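Local coordinates for UPF0098 protein YbcL (Escherichia coli, PDB 1FUX) that is of unknown function but belongs to the phosphatidylethanolamine-binding protein family and forms a homodimer, probably in the periplasm, at residues N8-G13 against T32-T37; V68-A73 against T129-V134; K123-K128 against M146-K151. All blocks are in the same frame, centred on the assembly; numbering follows the deposited sequence. Where two conformers were deposited one is given.

Contact 1. Residues N8-G13 against T32-T37; sequences NEIKTG and TSPSLT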
loop_
_atom_site.group_PDB
_atom_site.type_symbol
_atom_site.label_atom_id
_atom_site.label_comp_id
_atom_site.label_asym_id
_atom_site.label_seq_id
_atom_site.Cartn_x
_atom_site.Cartn_y
_atom_site.Cartn_z
ATOM N N ASN A 8 21.990 3.278 16.147
ATOM C CA ASN A 8 23.430 2.997 16.069
ATOM C C ASN A 8 23.830 2.567 14.664
ATOM O O ASN A 8 25.010 2.565 14.274
ATOM C CB ASN A 8 23.757 1.869 17.060
ATOM C CG ASN A 8 23.278 2.043 18.473
ATOM O OD1 ASN A 8 23.563 3.047 19.151
ATOM N ND2 ASN A 8 22.562 1.069 19.056
ATOM N N GLU A 9 22.823 2.199 13.852
ATOM C CA GLU A 9 23.076 1.719 12.509
ATOM C C GLU A 9 22.633 2.614 11.359
ATOM O O GLU A 9 23.132 2.435 10.244
ATOM C CB GLU A 9 22.376 0.373 12.275
ATOM C CG GLU A 9 22.832 -0.783 13.141
ATOM C CD GLU A 9 22.368 -0.754 14.569
ATOM O OE1 GLU A 9 21.244 -0.350 14.900
ATOM O OE2 GLU A 9 23.184 -1.163 15.451
ATOM N N ILE A 10 21.658 3.517 11.538
ATOM C CA ILE A 10 21.260 4.341 10.403
ATOM C C ILE A 10 21.321 5.823 10.787
ATOM O O ILE A 10 21.245 6.147 11.979
ATOM C CB ILE A 10 19.848 4.004 9.884
ATOM C CG1 ILE A 10 18.806 4.180 10.984
ATOM C CG2 ILE A 10 19.854 2.577 9.306
ATOM C CD1 ILE A 10 17.340 4.183 10.558
ATOM N N LYS A 11 21.440 6.646 9.766
ATOM C CA LYS A 11 21.518 8.094 10.010
ATOM C C LYS A 11 20.885 8.880 8.870
ATOM O O LYS A 11 21.104 8.524 7.714
ATOM C CB LYS A 11 23.003 8.475 10.076
ATOM C CG LYS A 11 23.325 9.803 10.742
ATOM C CD LYS A 11 24.697 9.706 11.441
ATOM C CE LYS A 11 24.481 9.448 12.927
ATOM N NZ LYS A 11 25.527 8.593 13.553
ATOM N N THR A 12 20.188 9.969 9.177
ATOM C CA THR A 12 19.575 10.743 8.077
ATOM C C THR A 12 20.555 11.144 7.001
ATOM O O THR A 12 21.645 11.699 7.212
ATOM C CB THR A 12 18.862 11.953 8.706
ATOM O OG1 THR A 12 17.796 11.482 9.533
ATOM C CG2 THR A 12 18.372 12.888 7.593
ATOM N N GLY A 13 20.198 10.896 5.743
ATOM C CA GLY A 13 20.896 11.188 4.531
ATOM C C GLY A 13 22.070 10.297 4.169
ATOM O O GLY A 13 22.697 10.485 3.147
ATOM N N THR A 32 17.925 -6.935 7.628
ATOM C CA THR A 32 17.797 -6.825 9.075
ATOM C C THR A 32 17.354 -5.403 9.482
ATOM O O THR A 32 17.952 -4.507 8.920
ATOM C CB THR A 32 19.190 -7.033 9.724
ATOM O OG1 THR A 32 19.577 -8.408 9.447
ATOM C CG2 THR A 32 19.182 -6.913 11.234
ATOM N N SER A 33 16.445 -5.299 10.437
ATOM C CA SER A 33 15.997 -3.964 10.844
ATOM C C SER A 33 17.074 -3.352 11.733
ATOM O O SER A 33 17.690 -4.060 12.509
ATOM C CB SER A 33 14.724 -4.077 11.648
ATOM O OG SER A 33 14.799 -4.932 12.783
ATOM N N PRO A 34 17.326 -2.064 11.562
ATOM C CA PRO A 34 18.259 -1.380 12.474
ATOM C C PRO A 34 17.680 -1.132 13.846
ATOM O O PRO A 34 16.458 -1.042 14.068
ATOM C CB PRO A 34 18.477 -0.075 11.688
ATOM C CG PRO A 34 17.088 0.210 11.174
ATOM C CD PRO A 34 16.668 -1.141 10.588
ATOM N N SER A 35 18.567 -0.971 14.865
ATOM C CA SER A 35 18.084 -0.643 16.192
ATOM C C SER A 35 17.566 0.806 16.159
ATOM O O SER A 35 17.938 1.591 15.308
ATOM C CB SER A 35 19.157 -0.715 17.301
ATOM O OG SER A 35 20.156 0.269 17.026
ATOM N N LEU A 36 16.726 1.135 17.106
ATOM C CA LEU A 36 16.120 2.453 17.308
ATOM C C LEU A 36 15.910 2.668 18.812
ATOM O O LEU A 36 15.421 1.804 19.539
ATOM C CB LEU A 36 14.712 2.567 16.654
ATOM C CG LEU A 36 14.726 2.387 15.121
ATOM C CD1 LEU A 36 13.325 2.126 14.543
ATOM C CD2 LEU A 36 15.344 3.583 14.407
ATOM N N THR A 37 16.298 3.860 19.282
ATOM C CA THR A 37 16.070 4.167 20.697
ATOM C C THR A 37 15.365 5.567 20.743
ATOM O O THR A 37 15.975 6.484 20.218
ATOM C CB THR A 37 17.399 4.327 21.466
ATOM O OG1 THR A 37 18.205 3.158 21.229
ATOM C CG2 THR A 37 17.148 4.497 22.971
#

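Contact 2. Residues V68-A73 against T129-V134; sequences VVNIPA and TEKIPV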
loop_
_atom_site.group_PDB
_atom_site.type_symbol
_atom_site.label_atom_id
_atom_site.label_comp_id
_atom_site.label_asym_id
_atom_site.label_seq_id
_atom_site.Cartn_x
_atom_site.Cartn_y
_atom_site.Cartn_z
ATOM N N VAL A 68 5.254 -2.012 12.934
ATOM C CA VAL A 68 5.246 -2.738 14.200
ATOM C C VAL A 68 4.386 -1.874 15.165
ATOM O O VAL A 68 4.681 -0.689 15.203
ATOM C CB VAL A 68 6.557 -2.730 15.020
ATOM C CG1 VAL A 68 6.435 -3.706 16.209
ATOM C CG2 VAL A 68 7.751 -3.016 14.191
ATOM N N VAL A 69 3.409 -2.488 15.803
ATOM C CA VAL A 69 2.586 -1.641 16.674
ATOM C C VAL A 69 2.452 -2.377 18.001
ATOM O O VAL A 69 2.918 -3.518 18.156
ATOM C CB VAL A 69 1.204 -1.315 16.107
ATOM C CG1 VAL A 69 1.252 -0.654 14.714
ATOM C CG2 VAL A 69 0.344 -2.557 15.972
ATOM N N ASN A 70 1.759 -1.686 18.930
ATOM C CA ASN A 70 1.488 -2.283 20.244
ATOM C C ASN A 70 2.788 -2.532 21.002
ATOM O O ASN A 70 2.888 -3.445 21.845
ATOM C CB ASN A 70 0.579 -3.493 20.153
ATOM C CG ASN A 70 -0.814 -3.269 19.556
ATOM O OD1 ASN A 70 -1.239 -2.134 19.441
ATOM N ND2 ASN A 70 -1.532 -4.312 19.174
ATOM N N ILE A 71 3.752 -1.653 20.788
ATOM C CA ILE A 71 4.962 -1.675 21.595
ATOM C C ILE A 71 4.512 -1.090 22.950
ATOM O O ILE A 71 3.998 0.031 23.020
ATOM C CB ILE A 71 6.117 -0.940 20.974
ATOM C CG1 ILE A 71 6.515 -1.575 19.609
ATOM C CG2 ILE A 71 7.303 -1.004 21.931
ATOM C CD1 ILE A 71 7.348 -0.606 18.783
ATOM N N PRO A 72 4.670 -1.869 24.011
ATOM C CA PRO A 72 4.276 -1.394 25.339
ATOM C C PRO A 72 4.905 -0.061 25.649
ATOM O O PRO A 72 6.045 0.304 25.362
ATOM C CB PRO A 72 4.725 -2.488 26.307
ATOM C CG PRO A 72 4.944 -3.687 25.475
ATOM C CD PRO A 72 5.210 -3.233 24.045
ATOM N N ALA A 73 4.149 0.787 26.381
ATOM C CA ALA A 73 4.598 2.119 26.765
ATOM C C ALA A 73 5.856 2.080 27.624
ATOM O O ALA A 73 6.519 3.095 27.661
ATOM C CB ALA A 73 3.548 2.904 27.561
ATOM N N THR A 129 -3.320 5.315 22.627
ATOM C CA THR A 129 -4.064 4.118 22.913
ATOM C C THR A 129 -3.119 2.947 23.243
ATOM O O THR A 129 -2.015 2.953 22.709
ATOM C CB THR A 129 -4.867 3.600 21.701
ATOM O OG1 THR A 129 -5.294 4.735 20.948
ATOM C CG2 THR A 129 -6.010 2.761 22.221
ATOM N N GLU A 130 -3.550 2.049 24.106
ATOM C CA GLU A 130 -2.711 0.908 24.447
ATOM C C GLU A 130 -2.650 -0.140 23.344
ATOM O O GLU A 130 -1.616 -0.793 23.202
ATOM C CB GLU A 130 -3.190 0.239 25.737
ATOM C CG GLU A 130 -2.689 -1.177 25.942
ATOM C CD GLU A 130 -3.292 -1.891 27.137
ATOM O OE1 GLU A 130 -2.928 -1.499 28.276
ATOM O OE2 GLU A 130 -4.107 -2.813 26.919
ATOM N N LYS A 131 -3.748 -0.457 22.688
ATOM C CA LYS A 131 -3.773 -1.513 21.691
ATOM C C LYS A 131 -4.577 -1.095 20.457
ATOM O O LYS A 131 -5.679 -0.585 20.652
ATOM C CB LYS A 131 -4.462 -2.785 22.174
ATOM C CG LYS A 131 -3.734 -3.729 23.099
ATOM C CD LYS A 131 -2.586 -4.493 22.477
ATOM C CE LYS A 131 -1.878 -5.301 23.568
ATOM N NZ LYS A 131 -1.110 -6.450 23.033
ATOM N N ILE A 132 -4.038 -1.391 19.290
ATOM C CA ILE A 132 -4.796 -1.124 18.057
ATOM C C ILE A 132 -4.955 -2.492 17.409
ATOM O O ILE A 132 -4.080 -3.329 17.638
ATOM C CB ILE A 132 -4.191 -0.066 17.142
ATOM C CG1 ILE A 132 -2.687 -0.198 16.837
ATOM C CG2 ILE A 132 -4.465 1.331 17.713
ATOM C CD1 ILE A 132 -2.438 0.374 15.424
ATOM N N PRO A 133 -6.102 -2.819 16.841
ATOM C CA PRO A 133 -6.379 -4.122 16.307
ATOM C C PRO A 133 -5.593 -4.420 15.034
ATOM O O PRO A 133 -6.144 -4.250 13.960
ATOM C CB PRO A 133 -7.877 -4.135 16.033
ATOM C CG PRO A 133 -8.189 -2.695 15.785
ATOM C CD PRO A 133 -7.278 -1.906 16.692
ATOM N N VAL A 134 -4.324 -4.766 15.131
ATOM C CA VAL A 134 -3.567 -5.096 13.931
ATOM C C VAL A 134 -3.117 -6.551 14.051
ATOM O O VAL A 134 -2.964 -7.105 15.148
ATOM C CB VAL A 134 -2.477 -4.155 13.462
ATOM C CG1 VAL A 134 -2.417 -2.832 14.188
ATOM C CG2 VAL A 134 -1.107 -4.739 13.188
HETATM O O HOH W 1 1.099 -4.485 23.877
#

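Contact 3. Residues K123-K128 against M146-K151; sequences KVWALK and MLNANK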
loop_
_atom_site.group_PDB
_atom_site.type_symbol
_atom_site.label_atom_id
_atom_site.label_comp_id
_atom_site.label_asym_id
_atom_site.label_seq_id
_atom_site.Cartn_x
_atom_site.Cartn_y
_atom_site.Cartn_z
ATOM N N LYS A 123 10.200 5.806 11.143
ATOM C CA LYS A 123 9.450 6.685 12.023
ATOM C C LYS A 123 8.891 5.998 13.246
ATOM O O LYS A 123 8.312 4.914 13.216
ATOM C CB LYS A 123 8.285 7.209 11.135
ATOM C CG LYS A 123 7.265 8.142 11.817
ATOM C CD LYS A 123 6.624 8.876 10.617
ATOM C CE LYS A 123 5.381 9.659 10.963
ATOM N NZ LYS A 123 4.706 10.109 9.687
ATOM N N VAL A 124 9.126 6.611 14.441
ATOM C CA VAL A 124 8.547 6.078 15.643
ATOM C C VAL A 124 7.355 6.938 16.060
ATOM O O VAL A 124 7.436 8.169 15.984
ATOM C CB VAL A 124 9.592 6.105 16.823
ATOM C CG1 VAL A 124 8.934 5.357 17.964
ATOM C CG2 VAL A 124 10.861 5.430 16.321
ATOM N N TRP A 125 6.280 6.348 16.492
ATOM C CA TRP A 125 5.038 6.951 16.885
ATOM C C TRP A 125 4.718 6.724 18.363
ATOM O O TRP A 125 4.758 5.580 18.812
ATOM C CB TRP A 125 3.816 6.356 16.150
ATOM C CG TRP A 125 3.968 6.300 14.660
ATOM C CD1 TRP A 125 4.901 5.588 13.947
ATOM C CD2 TRP A 125 3.125 6.930 13.679
ATOM N NE1 TRP A 125 4.736 5.772 12.583
ATOM C CE2 TRP A 125 3.619 6.553 12.406
ATOM C CE3 TRP A 125 1.998 7.750 13.791
ATOM C CZ2 TRP A 125 3.004 6.998 11.239
ATOM C CZ3 TRP A 125 1.411 8.200 12.621
ATOM C CH2 TRP A 125 1.907 7.809 11.385
ATOM N N ALA A 126 4.336 7.790 19.042
ATOM C CA ALA A 126 3.863 7.763 20.418
ATOM C C ALA A 126 2.336 7.839 20.309
ATOM O O ALA A 126 1.818 8.819 19.740
ATOM C CB ALA A 126 4.311 8.926 21.282
ATOM N N LEU A 127 1.639 6.822 20.757
ATOM C CA LEU A 127 0.194 6.814 20.580
ATOM C C LEU A 127 -0.581 6.938 21.891
ATOM O O LEU A 127 -0.173 6.428 22.949
ATOM C CB LEU A 127 -0.193 5.513 19.892
ATOM C CG LEU A 127 0.628 5.174 18.631
ATOM C CD1 LEU A 127 0.413 3.717 18.266
ATOM C CD2 LEU A 127 0.303 6.125 17.500
ATOM N N LYS A 128 -1.791 7.503 21.748
ATOM C CA LYS A 128 -2.688 7.686 22.876
ATOM C C LYS A 128 -3.534 6.479 23.214
ATOM O O LYS A 128 -4.419 6.585 24.080
ATOM C CB LYS A 128 -3.634 8.874 22.602
ATOM C CG LYS A 128 -4.754 8.577 21.607
ATOM C CD LYS A 128 -5.507 9.873 21.312
ATOM C CE LYS A 128 -6.308 9.800 20.022
ATOM N NZ LYS A 128 -6.494 11.165 19.433
HETATM N N MSE A 146 -4.838 3.717 11.385
HETATM C CA MSE A 146 -4.917 3.694 12.833
HETATM C C MSE A 146 -3.851 4.480 13.563
HETATM O O MSE A 146 -4.211 4.924 14.679
HETATM C CB MSE A 146 -4.935 2.259 13.377
HETATM C CG MSE A 146 -6.163 1.501 12.910
HETATM SE SE MSE A 146 -6.107 -0.355 13.321
HETATM C CE MSE A 146 -4.721 -0.839 12.329
ATOM N N LEU A 147 -2.629 4.570 13.078
ATOM C CA LEU A 147 -1.608 5.357 13.765
ATOM C C LEU A 147 -1.910 6.844 13.664
ATOM O O LEU A 147 -1.783 7.632 14.623
ATOM C CB LEU A 147 -0.219 5.093 13.151
ATOM C CG LEU A 147 0.231 3.613 13.260
ATOM C CD1 LEU A 147 1.634 3.414 12.699
ATOM C CD2 LEU A 147 0.200 3.193 14.714
ATOM N N ASN A 148 -2.314 7.289 12.452
ATOM C CA ASN A 148 -2.589 8.735 12.352
ATOM C C ASN A 148 -3.748 9.126 13.258
ATOM O O ASN A 148 -3.713 10.258 13.739
ATOM C CB ASN A 148 -2.867 9.209 10.943
ATOM C CG ASN A 148 -1.611 9.425 10.146
ATOM O OD1 ASN A 148 -0.618 10.094 10.474
ATOM N ND2 ASN A 148 -1.669 8.829 8.965
ATOM N N ALA A 149 -4.743 8.306 13.476
ATOM C CA ALA A 149 -5.873 8.548 14.354
ATOM C C ALA A 149 -5.513 8.526 15.836
ATOM O O ALA A 149 -6.251 9.013 16.700
ATOM C CB ALA A 149 -6.929 7.451 14.127
ATOM N N ASN A 150 -4.396 7.889 16.186
ATOM C CA ASN A 150 -4.000 7.774 17.603
ATOM C C ASN A 150 -2.697 8.468 17.899
ATOM O O ASN A 150 -2.165 8.397 19.028
ATOM C CB ASN A 150 -3.938 6.280 17.940
ATOM C CG ASN A 150 -5.310 5.646 17.903
ATOM O OD1 ASN A 150 -6.071 5.759 18.864
ATOM N ND2 ASN A 150 -5.711 4.986 16.834
ATOM N N LYS A 151 -2.112 9.166 16.951
ATOM C CA LYS A 151 -0.857 9.871 17.123
ATOM C C LYS A 151 -0.843 10.969 18.202
ATOM O O LYS A 151 -1.725 11.827 18.195
ATOM C CB LYS A 151 -0.477 10.584 15.828
ATOM C CG LYS A 151 0.954 11.060 15.736
ATOM C CD LYS A 151 1.145 11.890 14.451
ATOM C CE LYS A 151 2.215 12.956 14.653
ATOM N NZ LYS A 151 2.849 13.444 13.385
HETATM O O HOH W 2 2.588 11.542 11.106
#

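Contact 1. Residues N8-G13 against T32-T37
The flat carboxylate of E9 meets S35 chiefly through OE1, which S35 N approaches on the anti side, 34° out of the carboxylate plane. This N-H donates to OE1 over 2.7 Å, with an N-H...O angle of 146°. S35 OG donates to the same oxygen, but its distance to OE1 of 2.5 Å is so short that the exact value is doubtful. A bend at chi2 (75°) turns E9 CD so that the carboxylate reaches back to this serine. Beside the carboxylate, the puckered P34 ring is crossed obliquely by I10. Here I10 CG2 lies 3.8 Å from P34 CB, and I10 CD1 lies 4.0 Å from P34 CG. F122 of strand 118-127 touches both I10 and P34, so this apolar patch also reaches the larger sheet. S7 OG, hydrogen-bonded to E9 N, I10 N and S35 O, ties the same two segments together just after strand 4-6. Chemically, one carboxylate oxygen takes the backbone N-H of a buried serine, so the approach to strand 36-39 is gripped through its backbone, probably helped by the hydroxyl, and such donors are likely to favour negative charge on OE1.

Contact 2. Residues V68-A73 against T129-V134
In the PEBP-type fold, strand 63-72 of the five-stranded antiparallel sheet is joined by N70 and I132 to the loop that runs from strand 118-127 to helix 140-148. The joint is a two-bond ring in which a side-chain amide pairs with the backbone of a single residue, much as the N-H and C=O of one residue meet those of its partner in an antiparallel hydrogen-bonded pair. I132 N donates to N70 OD1 over 2.9 Å, nearly straight, with the donor tilted 19° from the carbonyl plane. In return N70 ND2 donates to I132 O at 3.1 Å, lying in the carbonyl plane, with the acceptor close to the plane of the N70 amide. Both polar ends of the asparagine are thereby used, and its amide can hardly flip without losing both bonds. N70 itself has a left-handed backbone (phi 64°), an irregularity in the strand that accompanies the turn of its side chain to the loop. The K131 side chain crosses that of N70 at about a right angle, its CD 3.5 Å from N70 ND2. Water 1 bridges the pair further, donating to N70 O and weakly accepting from K131 NZ, which also has a weak bond to G93 O.

On the buried side V69 crosses I132 nearly at a right angle, with V69 CG1 3.9 Å from I132 CD1, while V143 of helix 140-148 also touches V69. The loop then folds through an inverse gamma turn centred on P133, whose weak V134 N to I132 O bond measures 2.9 Å. Beyond it the exact placement of V134 CG1, 3.3 Å from V69 CG2, is doubtful: the approach is tighter than usual for two methyls, and V134 CG1 is nearly eclipsed with its own backbone N (chi1 -9°).

Contact 3. Residues K123-K128 against M146-K151
W125 and L147 both hold CG anti to their own carbonyl carbons (chi1 -50° and -61°), and these torsions start the indole and the leucine branch on courses that cross at about a right angle. L147 CB then sits over the six-membered ring, 3.6 Å from its centroid and 17° off the ring normal, a CH-pi contact. L147 CD1 extends the cover on the same face, whereas K123 CE lies against the opposite face, toward the rim. At the edge, in the ring plane, N148 OD1 is 3.5 Å from W125 CZ3. The indole NE1 is hydrogen-bonded to T51 OG1, which would help hold the rotation of the ring. An alanine in place of W125 would probably open a gap between L147 and K123 and leave T51 OG1 without its indole mate.

The second branch of L147, CD2, packs on L127 CD1 at 3.6 Å. L127 and K151 form an antiparallel non-hydrogen-bonded pair, and beside it N150 O takes a nearly straight bond of 2.9 Å from K128 N and a CA-H...O contact from L127 CA. The N150 side chain turns back to the helix, ND2 donating to the carbonyl O of selenomethionine M146 at 2.6 Å. Water 2 accepts from K123 NZ and K151 NZ, bridging like charges that lie 5.3 Å apart.

Helix 140-148 thus lies over the face of the five-stranded sheet that carries W125 and L127, L147 also reaching A49 and T51 of strand 47-54. N148 packs on P58 of the second subunit, and strand 151-161 starts alongside strand 118-127.

Overall arrangement
From the N terminus, contact 1 comes first, closing the loop of residues between strand 4-6 and strand 36-39 before the other two begin. Contact 2 opens on strand 63-72 and closes at 129-134. Contact 3 opens at 123-128, inside that span, and closes beyond it at 146-151, so the two cross instead of nesting. Their centres are about 9 Å apart, and they touch where I132 and V134 pack on M146; together they tie the five-stranded sheet to helix 140-148 and the loop before it. Contact 1 touches neither, though its nearest atoms come within about 4 Å of contact 3; I10 and P34 also reach F122 of strand 118-127.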